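Local coordinates for predicted metal-dependent hydrolase of the TIM-barrel fold (Lactobacillus casei, PDB 2QPX), which binds two zinc ions in a TIM-barrel fold and is probably a metal-dependent hydrolase of the amidohydrolase family, its substrate unknown, at residues A[170-175]-A[234-239]; A[225-230]-A[244-249]; A[267-272]-A[298-303]; A[274-279]-A[310-315]. All coordinates share one frame; numbering follows the deposited sequence.

Contact 1. Residues A[170-175]-A[234-239]; sequences AAYRVG and ADTDMY. With EDO (1,2-ethanediol), chain N.
The ring of Tyr172 meets Thr236 at its edge: Thr236 OG1 lies near the ring plane, 3.1 Å from Tyr172 CD1. Thr236 has its CG2 anti to the backbone N and its OG1 beside it (chi1 -60°), which sends the hydroxyl to the ring and the methyl toward segment 170-175, where Thr236 CG2 rests 3.6 Å from Ala171 O. The hydroxyl's hydrogen bond is to Asp233 OD1; its contact with the ring is packing. The far part of the tyrosine reaches the zinc site, where its ring meets that of His228 with the planes about 35° apart. The short helix 170-173 and the loop after strand 225-229 lie beside this site, consistent with the metal-binding end of a TIM barrel. No direct hydrogen bond joins them; two waters do so, both donating to Ala171 O. Water 1 also donates to Asp237 O (2.9 Å), while water 2 accepts from Asp237 N (2.9 Å), tying this carbonyl to both polar atoms of that backbone. The Asp237 side chain starts an Asx turn: its OD1 accepts from Tyr239 N (3.2 Å). Asp237 OD2 accepts from O1 of an ethanediol (2.9 Å), probably a crystallisation additive.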
# COMPACT_ATOMS: atom_id res chain seq x y z
N ALA A 170 6.57 -21.68 2.36
CA ALA A 170 7.57 -20.94 3.14
C ALA A 170 7.03 -19.69 3.81
O ALA A 170 7.34 -19.40 4.99
CB ALA A 170 8.79 -20.57 2.26
N ALA A 171 6.17 -18.95 3.11
CA ALA A 171 5.65 -17.70 3.67
C ALA A 171 4.94 -17.94 5.00
O ALA A 171 5.00 -17.08 5.89
CB ALA A 171 4.70 -17.02 2.67
N TYR A 172 4.26 -19.07 5.14
CA TYR A 172 3.51 -19.38 6.38
C TYR A 172 4.46 -19.81 7.54
O TYR A 172 4.06 -19.78 8.72
CB TYR A 172 2.54 -20.55 6.16
CG TYR A 172 1.30 -20.32 5.31
CD1 TYR A 172 0.24 -19.60 5.78
CD2 TYR A 172 1.18 -20.92 4.07
CE1 TYR A 172 -0.92 -19.45 5.03
CE2 TYR A 172 0.03 -20.78 3.31
CZ TYR A 172 -1.01 -20.05 3.78
OH TYR A 172 -2.15 -19.96 2.97
N ARG A 173 5.67 -20.25 7.21
CA ARG A 173 6.56 -20.89 8.19
C ARG A 173 7.69 -19.95 8.60
O ARG A 173 8.00 -19.82 9.80
CB ARG A 173 7.12 -22.20 7.65
CG ARG A 173 6.06 -23.24 7.25
CD ARG A 173 5.39 -23.77 8.45
NE ARG A 173 4.25 -24.63 8.14
CZ ARG A 173 4.30 -25.91 7.86
NH1 ARG A 173 5.45 -26.57 7.76
NH2 ARG A 173 3.16 -26.57 7.68
N VAL A 174 8.32 -19.33 7.61
CA VAL A 174 9.57 -18.58 7.78
C VAL A 174 9.64 -17.25 7.04
O VAL A 174 10.59 -16.48 7.22
CB VAL A 174 10.77 -19.45 7.38
CG1 VAL A 174 10.89 -20.68 8.32
CG2 VAL A 174 10.70 -19.91 5.92
N GLY A 175 8.67 -16.97 6.18
CA GLY A 175 8.68 -15.76 5.43
C GLY A 175 9.40 -15.95 4.09
O GLY A 175 9.86 -17.06 3.75
N ALA A 234 -3.17 -16.10 11.56
CA ALA A 234 -2.61 -15.27 12.65
C ALA A 234 -1.20 -15.71 13.05
O ALA A 234 -0.47 -14.94 13.67
CB ALA A 234 -3.56 -15.28 13.89
N ASP A 235 -0.85 -16.94 12.71
CA ASP A 235 0.54 -17.42 12.93
C ASP A 235 1.50 -17.14 11.77
O ASP A 235 2.68 -17.49 11.87
CB ASP A 235 0.53 -18.93 13.22
CG ASP A 235 0.02 -19.25 14.64
OD1 ASP A 235 0.23 -18.45 15.59
OD2 ASP A 235 -0.59 -20.32 14.79
N THR A 236 1.00 -16.56 10.67
CA THR A 236 1.84 -16.14 9.55
C THR A 236 2.33 -14.72 9.89
O THR A 236 1.57 -13.86 10.35
CB THR A 236 1.05 -16.10 8.25
OG1 THR A 236 0.53 -17.42 7.93
CG2 THR A 236 1.91 -15.61 7.08
N ASP A 237 3.60 -14.46 9.65
CA ASP A 237 4.09 -13.10 9.81
C ASP A 237 3.95 -12.40 8.45
O ASP A 237 4.81 -12.56 7.58
CB ASP A 237 5.51 -13.16 10.35
CG ASP A 237 6.07 -11.80 10.65
OD1 ASP A 237 5.40 -10.80 10.30
OD2 ASP A 237 7.22 -11.76 11.19
N MSE A 238 2.86 -11.63 8.28
CA MSE A 238 2.53 -11.02 6.98
C MSE A 238 3.60 -9.99 6.63
O MSE A 238 3.79 -9.65 5.44
CB MSE A 238 1.07 -10.43 6.96
CG MSE A 238 0.64 -9.65 5.65
SE MSE A 238 -1.06 -8.55 5.75
CE MSE A 238 -2.45 -9.83 5.20
N TYR A 239 4.33 -9.51 7.63
CA TYR A 239 5.40 -8.52 7.37
C TYR A 239 6.51 -9.10 6.52
O TYR A 239 7.15 -8.37 5.75
CB TYR A 239 5.92 -7.95 8.70
CG TYR A 239 6.70 -6.69 8.62
CD1 TYR A 239 6.04 -5.46 8.59
CD2 TYR A 239 8.09 -6.70 8.61
CE1 TYR A 239 6.76 -4.26 8.51
CE2 TYR A 239 8.82 -5.51 8.55
CZ TYR A 239 8.14 -4.29 8.49
OH TYR A 239 8.86 -3.11 8.41
C1 EDO N . 8.83 -9.14 11.93
O1 EDO N . 8.98 -9.53 10.57
C2 EDO N . 7.59 -8.26 12.06
O2 EDO N . 6.57 -8.89 12.84
O HOH W 1 4.87 -14.36 5.37
O HOH W 2 5.50 -16.36 8.61

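Contact 2. Residues A[225-230]-A[244-249]; sequences LQFHVG and LLMRDY
Phe227, Met246 and Tyr249 carry this buried contact inside a beta-alpha-beta unit of the TIM barrel, where strand 225-229 is packed against the 3-10 turn and first turn of helix 247-253. Met246, a selenomethionine, bends at its last torsion (chi3 67°) and sets its terminal methyl over the centre of the Phe227 ring. Met246 CE stands 3.7 Å from the ring centroid, only 9° off the normal, a CH-pi contact. The selenium sits more obliquely, giving a Met-aromatic contact as well. Tyr249 approaches the same phenylalanine differently: the edge of Phe227 points at the tyrosine face in an offset T-shaped pair, planes at 78° and centroids 5.8 Å apart, with Phe227 CZ 3.8 Å from Tyr249 CE2. An alanine in place of Phe227 would probably open a gap between strand and helix, leaving the selenomethionine methyl without its aromatic face and Tyr249 without its edge-on neighbour. The next residue, His228, whose side chain takes no part in this packing, is a ligand of the zinc site. The tyrosine hydroxyl is hydrogen-bonded to Leu211 O, and at the edge of the same ring, near its plane, Leu225 CD2 lies 3.5 Å from Tyr249 OH.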
# COMPACT_ATOMS: atom_id res chain seq x y z
N LEU A 225 6.76 -23.63 -10.01
CA LEU A 225 6.88 -23.61 -8.55
C LEU A 225 6.04 -22.45 -8.04
O LEU A 225 6.34 -21.29 -8.31
CB LEU A 225 8.33 -23.45 -8.08
CG LEU A 225 8.57 -23.26 -6.58
CD1 LEU A 225 8.00 -24.44 -5.76
CD2 LEU A 225 10.11 -23.03 -6.37
N GLN A 226 5.01 -22.80 -7.29
CA GLN A 226 4.11 -21.84 -6.67
C GLN A 226 4.61 -21.49 -5.27
O GLN A 226 5.11 -22.36 -4.54
CB GLN A 226 2.73 -22.46 -6.51
CG GLN A 226 2.12 -23.05 -7.76
CD GLN A 226 0.75 -23.72 -7.49
OE1 GLN A 226 0.45 -24.07 -6.35
NE2 GLN A 226 -0.05 -23.93 -8.56
N PHE A 227 4.45 -20.22 -4.88
CA PHE A 227 4.67 -19.75 -3.51
C PHE A 227 3.42 -19.07 -2.99
O PHE A 227 2.90 -18.14 -3.60
CB PHE A 227 5.78 -18.71 -3.44
CG PHE A 227 7.15 -19.27 -3.61
CD1 PHE A 227 7.68 -19.49 -4.87
CD2 PHE A 227 7.95 -19.53 -2.50
CE1 PHE A 227 8.97 -19.96 -5.02
CE2 PHE A 227 9.23 -20.00 -2.66
CZ PHE A 227 9.75 -20.21 -3.92
N HIS A 228 2.98 -19.44 -1.78
CA HIS A 228 2.04 -18.56 -1.07
C HIS A 228 2.69 -17.22 -0.83
O HIS A 228 3.80 -17.19 -0.31
CB HIS A 228 1.65 -19.18 0.28
CG HIS A 228 0.69 -18.35 1.06
ND1 HIS A 228 -0.67 -18.59 1.04
CD2 HIS A 228 0.88 -17.27 1.86
CE1 HIS A 228 -1.27 -17.67 1.79
NE2 HIS A 228 -0.35 -16.86 2.29
N VAL A 229 1.97 -16.12 -1.11
CA VAL A 229 2.46 -14.77 -0.84
C VAL A 229 1.33 -14.01 -0.13
O VAL A 229 0.18 -14.04 -0.55
CB VAL A 229 2.86 -14.03 -2.15
CG1 VAL A 229 3.24 -12.54 -1.87
CG2 VAL A 229 4.00 -14.80 -2.89
N GLY A 230 1.67 -13.29 0.94
CA GLY A 230 0.70 -12.39 1.59
C GLY A 230 -0.31 -13.11 2.48
O GLY A 230 0.05 -14.06 3.18
N LEU A 244 8.85 -8.70 -2.66
CA LEU A 244 10.12 -8.03 -2.95
C LEU A 244 11.27 -8.70 -2.20
O LEU A 244 12.42 -8.64 -2.65
CB LEU A 244 10.06 -6.55 -2.58
CG LEU A 244 9.03 -5.67 -3.29
CD1 LEU A 244 9.08 -4.22 -2.79
CD2 LEU A 244 9.20 -5.77 -4.83
N LEU A 245 10.96 -9.36 -1.08
CA LEU A 245 11.99 -10.03 -0.30
C LEU A 245 12.56 -11.26 -1.03
O LEU A 245 13.65 -11.75 -0.69
CB LEU A 245 11.45 -10.41 1.08
CG LEU A 245 11.04 -9.25 1.99
CD1 LEU A 245 10.23 -9.75 3.20
CD2 LEU A 245 12.25 -8.43 2.39
N MSE A 246 11.85 -11.73 -2.07
CA MSE A 246 12.28 -12.87 -2.87
C MSE A 246 13.26 -12.52 -3.98
O MSE A 246 13.61 -13.37 -4.77
CB MSE A 246 11.07 -13.55 -3.58
CG MSE A 246 10.06 -14.11 -2.63
SE MSE A 246 8.58 -14.82 -3.56
CE MSE A 246 9.42 -16.22 -4.38
N ARG A 247 13.62 -11.25 -4.10
CA ARG A 247 14.38 -10.82 -5.28
C ARG A 247 15.67 -11.62 -5.49
O ARG A 247 15.97 -11.96 -6.62
CB ARG A 247 14.65 -9.31 -5.23
CG ARG A 247 15.13 -8.70 -6.57
CD ARG A 247 15.38 -7.17 -6.43
NE ARG A 247 16.41 -6.91 -5.42
CZ ARG A 247 17.65 -6.53 -5.67
NH1 ARG A 247 18.05 -6.26 -6.90
NH2 ARG A 247 18.50 -6.36 -4.66
N ASP A 248 16.42 -11.97 -4.44
CA ASP A 248 17.66 -12.70 -4.70
C ASP A 248 17.38 -14.10 -5.27
O ASP A 248 18.09 -14.53 -6.19
CB ASP A 248 18.54 -12.73 -3.45
CG ASP A 248 19.04 -11.34 -3.00
OD1 ASP A 248 19.06 -10.35 -3.80
OD2 ASP A 248 19.44 -11.24 -1.82
N TYR A 249 16.34 -14.76 -4.79
CA TYR A 249 15.96 -16.05 -5.32
C TYR A 249 15.51 -15.91 -6.77
O TYR A 249 15.86 -16.74 -7.59
CB TYR A 249 14.85 -16.66 -4.47
CG TYR A 249 14.48 -18.09 -4.77
CD1 TYR A 249 15.18 -19.14 -4.20
CD2 TYR A 249 13.39 -18.39 -5.60
CE1 TYR A 249 14.86 -20.46 -4.41
CE2 TYR A 249 13.04 -19.71 -5.83
CZ TYR A 249 13.78 -20.77 -5.24
OH TYR A 249 13.39 -22.06 -5.48

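Contact 3. Residues A[267-272]-A[298-303]; sequences PYHREA and SRVFNE
The first turn of helix 269-278 lies beside helix 297-304, the backbones coming nearest at Arg270 and Glu303, whose CA atoms are 6.0 Å apart. His269 and Glu303 carry most of the contact. The histidine CG sits in the crowded position between backbone N and carbonyl carbon (chi1 52°), which turns the imidazole toward the second helix. There His269 NE2 donates to Glu303 OE1, 2.7 Å away and fairly straight at 163°. The oxygen lies close to the ring plane and is met on its anti side, 34° out of the carboxylate plane. Val300 CG1 lies over one face of the same ring, 3.7 Å from the centroid of the His269 imidazole, as a CH-pi contact, while Val300 O lies 3.6 Å from His269 CD2. A leucine in place of His269 would probably cost Glu303 OE1 a hydrogen-bond donor within the buried interface and take the aromatic face away from the valine methyl. Arg270, extended from CG to NE, passes obliquely across the glutamate, its guanidinium covered on one face by Glu303 CG, 3.8 Å from Arg270 NH2. No N-H of this guanidinium is directed at that carboxylate; Arg270 is salt-bridged instead to Glu306 and, through NH1, to Glu303 of a neighbouring subunit. Glu303 OE1 in turn receives Arg270 NH1 from the other neighbour, so the carboxylate is held by a histidine and an arginine, which probably keeps it ionised. The arrangement is a His-carboxylate hydrogen bond between two helices on the outside of a TIM barrel, set at a subunit interface of the trimer.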
# COMPACT_ATOMS: atom_id res chain seq x y z
N PRO A 267 -1.63 -8.15 0.67
CA PRO A 267 -1.77 -6.79 0.16
C PRO A 267 -0.66 -6.30 -0.75
O PRO A 267 -0.60 -5.12 -1.02
CB PRO A 267 -1.83 -5.96 1.46
CG PRO A 267 -0.90 -6.65 2.28
CD PRO A 267 -1.15 -8.13 2.05
N TYR A 268 0.19 -7.23 -1.20
CA TYR A 268 1.41 -6.93 -1.97
C TYR A 268 1.25 -7.24 -3.45
O TYR A 268 2.21 -7.56 -4.16
CB TYR A 268 2.57 -7.70 -1.40
CG TYR A 268 2.79 -7.55 0.08
CD1 TYR A 268 3.25 -6.37 0.62
CD2 TYR A 268 2.58 -8.63 0.93
CE1 TYR A 268 3.47 -6.24 1.98
CE2 TYR A 268 2.81 -8.51 2.32
CZ TYR A 268 3.23 -7.31 2.82
OH TYR A 268 3.46 -7.17 4.18
N HIS A 269 0.03 -7.12 -3.94
CA HIS A 269 -0.26 -7.34 -5.36
C HIS A 269 0.38 -6.32 -6.31
O HIS A 269 0.77 -6.71 -7.41
CB HIS A 269 -1.77 -7.49 -5.56
CG HIS A 269 -2.54 -6.37 -4.97
ND1 HIS A 269 -2.75 -6.24 -3.61
CD2 HIS A 269 -3.04 -5.23 -5.54
CE1 HIS A 269 -3.38 -5.10 -3.38
NE2 HIS A 269 -3.59 -4.48 -4.54
N ARG A 270 0.57 -5.06 -5.91
CA ARG A 270 1.30 -4.12 -6.77
C ARG A 270 2.76 -4.57 -6.88
O ARG A 270 3.39 -4.46 -7.90
CB ARG A 270 1.23 -2.67 -6.27
CG ARG A 270 -0.08 -1.94 -6.61
CD ARG A 270 -0.10 -0.47 -6.10
NE ARG A 270 -1.17 0.32 -6.75
CZ ARG A 270 -1.79 1.37 -6.21
NH1 ARG A 270 -1.58 1.72 -4.95
NH2 ARG A 270 -2.68 2.04 -6.92
N GLU A 271 3.30 -5.07 -5.79
CA GLU A 271 4.69 -5.53 -5.77
C GLU A 271 4.83 -6.74 -6.69
O GLU A 271 5.79 -6.83 -7.46
CB GLU A 271 5.16 -5.83 -4.33
CG GLU A 271 5.37 -4.63 -3.42
CD GLU A 271 4.13 -4.02 -2.82
OE1 GLU A 271 3.00 -4.47 -3.04
OE2 GLU A 271 4.31 -3.02 -2.07
N ALA A 272 3.89 -7.68 -6.61
CA ALA A 272 3.92 -8.87 -7.45
C ALA A 272 3.83 -8.50 -8.93
O ALA A 272 4.57 -9.03 -9.72
CB ALA A 272 2.76 -9.83 -7.08
N SER A 298 -12.27 -6.22 -7.62
CA SER A 298 -12.11 -5.30 -8.75
C SER A 298 -10.97 -4.27 -8.59
O SER A 298 -10.11 -4.11 -9.48
CB SER A 298 -13.42 -4.58 -9.03
OG SER A 298 -13.31 -3.60 -10.05
N ARG A 299 -10.93 -3.58 -7.46
CA ARG A 299 -9.85 -2.61 -7.23
C ARG A 299 -8.50 -3.29 -7.07
O ARG A 299 -7.50 -2.79 -7.60
CB ARG A 299 -10.14 -1.67 -6.07
CG ARG A 299 -9.90 -2.14 -4.70
CD ARG A 299 -10.18 -1.01 -3.64
NE ARG A 299 -11.59 -0.67 -3.72
CZ ARG A 299 -12.56 -1.26 -3.04
NH1 ARG A 299 -12.30 -2.18 -2.10
NH2 ARG A 299 -13.81 -0.88 -3.26
N VAL A 300 -8.47 -4.45 -6.42
CA VAL A 300 -7.24 -5.24 -6.33
C VAL A 300 -6.76 -5.73 -7.68
O VAL A 300 -5.57 -5.62 -8.00
CB VAL A 300 -7.34 -6.38 -5.28
CG1 VAL A 300 -6.13 -7.31 -5.35
CG2 VAL A 300 -7.47 -5.75 -3.87
N PHE A 301 -7.67 -6.21 -8.54
CA PHE A 301 -7.28 -6.57 -9.88
C PHE A 301 -6.67 -5.38 -10.60
O PHE A 301 -5.60 -5.47 -11.23
CB PHE A 301 -8.47 -7.14 -10.67
CG PHE A 301 -8.09 -7.56 -12.04
CD1 PHE A 301 -7.59 -8.83 -12.27
CD2 PHE A 301 -8.16 -6.67 -13.09
CE1 PHE A 301 -7.16 -9.19 -13.54
CE2 PHE A 301 -7.72 -7.03 -14.35
CZ PHE A 301 -7.24 -8.27 -14.58
N ASN A 302 -7.36 -4.24 -10.55
CA ASN A 302 -6.88 -3.07 -11.25
C ASN A 302 -5.49 -2.67 -10.77
O ASN A 302 -4.62 -2.34 -11.56
CB ASN A 302 -7.83 -1.90 -11.04
CG ASN A 302 -9.18 -2.08 -11.69
OD1 ASN A 302 -9.36 -2.90 -12.59
ND2 ASN A 302 -10.17 -1.27 -11.23
N GLU A 303 -5.31 -2.65 -9.46
CA GLU A 303 -4.02 -2.27 -8.88
C GLU A 303 -2.91 -3.25 -9.30
O GLU A 303 -1.81 -2.84 -9.65
CB GLU A 303 -4.10 -2.20 -7.35
CG GLU A 303 -4.92 -1.05 -6.79
CD GLU A 303 -5.25 -1.21 -5.31
OE1 GLU A 303 -4.51 -1.92 -4.58
OE2 GLU A 303 -6.29 -0.62 -4.86

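Contact 4. Residues A[274-279]-A[310-315]; sequences YLASVF and YTRILF
Helix 269-278 packs here on the outside of the parallel barrel sheet, its C-terminal part meeting the lead-in to strand 313-314. Arg312 spans the join. Near its root the contact is apolar, Arg312 CB lying 3.9 Å from Ala276 CB. Further out the chain bends at its second torsion (chi2 -65°) and brings the guanidinium to the carbonyl of Phe279, which it grips end-on with two nitrogens. Arg312 NH1 donates to Phe279 O at 2.9 Å, nearly along the C=O axis and with a fairly straight bond of 155°. Arg312 NH2 reaches the same oxygen, Phe279 O, at 3.2 Å with a more bent bond, its nitrogen tilted 23° from the carbonyl plane. Phe279 O is close to the guanidinium plane, so both N-H groups share one acceptor at the edge of the flat group. Ala276 O is also only 3.0 Å from Arg312 NH1, but the angle is too poor for a hydrogen bond; that carbonyl is instead bonded to the hydroxyl of Tyr45 of a neighbouring subunit. More partners fix the buried charge: NH1 also donates to Leu282 O, the ring of Tyr283 makes a cation-pi contact, and NH2 forms a salt bridge with Asp49 of that same neighbouring subunit. An arginine clasping the carbonyl of Phe279 thus joins the outer helices to the inner strands of a TIM barrel, next to a subunit interface.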
# COMPACT_ATOMS: atom_id res chain seq x y z
N TYR A 274 4.62 -5.60 -10.35
CA TYR A 274 5.92 -4.99 -10.64
C TYR A 274 6.96 -6.08 -10.94
O TYR A 274 7.66 -6.02 -11.97
CB TYR A 274 6.38 -4.05 -9.50
CG TYR A 274 7.85 -3.77 -9.61
CD1 TYR A 274 8.35 -2.94 -10.59
CD2 TYR A 274 8.76 -4.47 -8.80
CE1 TYR A 274 9.72 -2.79 -10.75
CE2 TYR A 274 10.11 -4.30 -8.93
CZ TYR A 274 10.59 -3.47 -9.90
OH TYR A 274 11.95 -3.32 -10.05
N LEU A 275 7.08 -7.07 -10.05
CA LEU A 275 8.05 -8.14 -10.27
C LEU A 275 7.81 -8.88 -11.60
O LEU A 275 8.76 -9.18 -12.31
CB LEU A 275 8.09 -9.12 -9.11
CG LEU A 275 8.61 -8.56 -7.80
CD1 LEU A 275 8.24 -9.56 -6.69
CD2 LEU A 275 10.13 -8.33 -7.89
N ALA A 276 6.55 -9.07 -11.97
CA ALA A 276 6.20 -9.72 -13.21
C ALA A 276 6.69 -8.91 -14.42
O ALA A 276 7.01 -9.46 -15.44
CB ALA A 276 4.70 -9.98 -13.29
N SER A 277 6.74 -7.59 -14.27
CA SER A 277 7.17 -6.69 -15.32
C SER A 277 8.67 -6.64 -15.55
O SER A 277 9.10 -6.16 -16.59
CB SER A 277 6.63 -5.26 -15.07
OG SER A 277 7.42 -4.49 -14.16
N VAL A 278 9.46 -7.14 -14.59
CA VAL A 278 10.94 -7.06 -14.70
C VAL A 278 11.66 -8.40 -14.60
O VAL A 278 12.84 -8.45 -14.89
CB VAL A 278 11.54 -6.00 -13.74
CG1 VAL A 278 11.04 -4.57 -14.06
CG2 VAL A 278 11.25 -6.36 -12.27
N PHE A 279 10.99 -9.48 -14.20
CA PHE A 279 11.59 -10.81 -14.21
C PHE A 279 10.96 -11.71 -15.25
O PHE A 279 9.74 -11.72 -15.38
CB PHE A 279 11.46 -11.50 -12.81
CG PHE A 279 12.41 -10.95 -11.79
CD1 PHE A 279 13.72 -11.42 -11.74
CD2 PHE A 279 12.03 -9.94 -10.94
CE1 PHE A 279 14.63 -10.87 -10.83
CE2 PHE A 279 12.92 -9.42 -10.01
CZ PHE A 279 14.21 -9.88 -9.97
N TYR A 310 -0.33 -8.44 -19.05
CA TYR A 310 -1.58 -9.16 -18.88
C TYR A 310 -1.38 -10.67 -19.06
O TYR A 310 -2.19 -11.46 -18.58
CB TYR A 310 -2.65 -8.63 -19.87
CG TYR A 310 -3.19 -7.27 -19.46
CD1 TYR A 310 -4.11 -7.14 -18.43
CD2 TYR A 310 -2.81 -6.11 -20.13
CE1 TYR A 310 -4.60 -5.88 -18.04
CE2 TYR A 310 -3.29 -4.87 -19.75
CZ TYR A 310 -4.20 -4.74 -18.72
OH TYR A 310 -4.69 -3.51 -18.36
N THR A 311 -0.26 -11.05 -19.71
CA THR A 311 0.10 -12.43 -19.92
C THR A 311 0.85 -13.08 -18.73
O THR A 311 1.30 -14.22 -18.83
CB THR A 311 0.94 -12.57 -21.17
OG1 THR A 311 2.04 -11.66 -21.11
CG2 THR A 311 0.04 -12.32 -22.43
N ARG A 312 0.92 -12.36 -17.60
CA ARG A 312 1.56 -12.90 -16.39
C ARG A 312 0.63 -13.11 -15.21
O ARG A 312 1.03 -13.73 -14.22
CB ARG A 312 2.71 -12.01 -15.96
CG ARG A 312 3.91 -11.99 -16.97
CD ARG A 312 4.62 -13.33 -17.11
NE ARG A 312 5.87 -13.11 -17.83
CZ ARG A 312 6.96 -12.59 -17.27
NH1 ARG A 312 7.03 -12.43 -15.95
NH2 ARG A 312 7.98 -12.28 -18.03
N ILE A 313 -0.59 -12.56 -15.29
CA ILE A 313 -1.59 -12.68 -14.22
C ILE A 313 -2.52 -13.86 -14.56
O ILE A 313 -2.90 -14.05 -15.71
CB ILE A 313 -2.29 -11.32 -13.84
CG1 ILE A 313 -3.02 -11.44 -12.49
CG2 ILE A 313 -3.19 -10.85 -14.97
CD1 ILE A 313 -3.59 -10.10 -11.90
N LEU A 314 -2.85 -14.66 -13.55
CA LEU A 314 -3.61 -15.92 -13.72
C LEU A 314 -4.87 -15.89 -12.86
O LEU A 314 -4.90 -15.27 -11.81
CB LEU A 314 -2.79 -17.13 -13.25
CG LEU A 314 -1.36 -17.28 -13.79
CD1 LEU A 314 -0.64 -18.50 -13.16
CD2 LEU A 314 -1.35 -17.35 -15.32
N PHE A 315 -5.90 -16.59 -13.31
CA PHE A 315 -7.02 -16.95 -12.42
C PHE A 315 -6.64 -18.13 -11.51
O PHE A 315 -6.15 -19.16 -11.97
CB PHE A 315 -8.27 -17.38 -13.19
CG PHE A 315 -9.33 -17.94 -12.30
CD1 PHE A 315 -10.05 -17.11 -11.46
CD2 PHE A 315 -9.55 -19.31 -12.24
CE1 PHE A 315 -10.98 -17.62 -10.59
CE2 PHE A 315 -10.48 -19.84 -11.34
CZ PHE A 315 -11.20 -19.00 -10.57

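How the contacts relate
Contact 1 and contact 2 cross along the chain, their segments alternating, and contacts 3 and 4 do the same further on. Contacts 2 and 4 reach the same parallel run of strands, 225-229, 260-264, 282-285 and 313-314, at the first and last of that run; their centres are 13 Å apart. Contacts 3 and 4, 11 Å apart, share helix 269-278, one at its start and the other toward its end. Contacts 1 and 2, centres 12 Å apart, meet at the zinc site, while Met238 O of contact 1 probably bonds to Tyr268 OH of contact 3. The group thus runs from the metal centre out to the barrel's helical layer and the trimer interfaces.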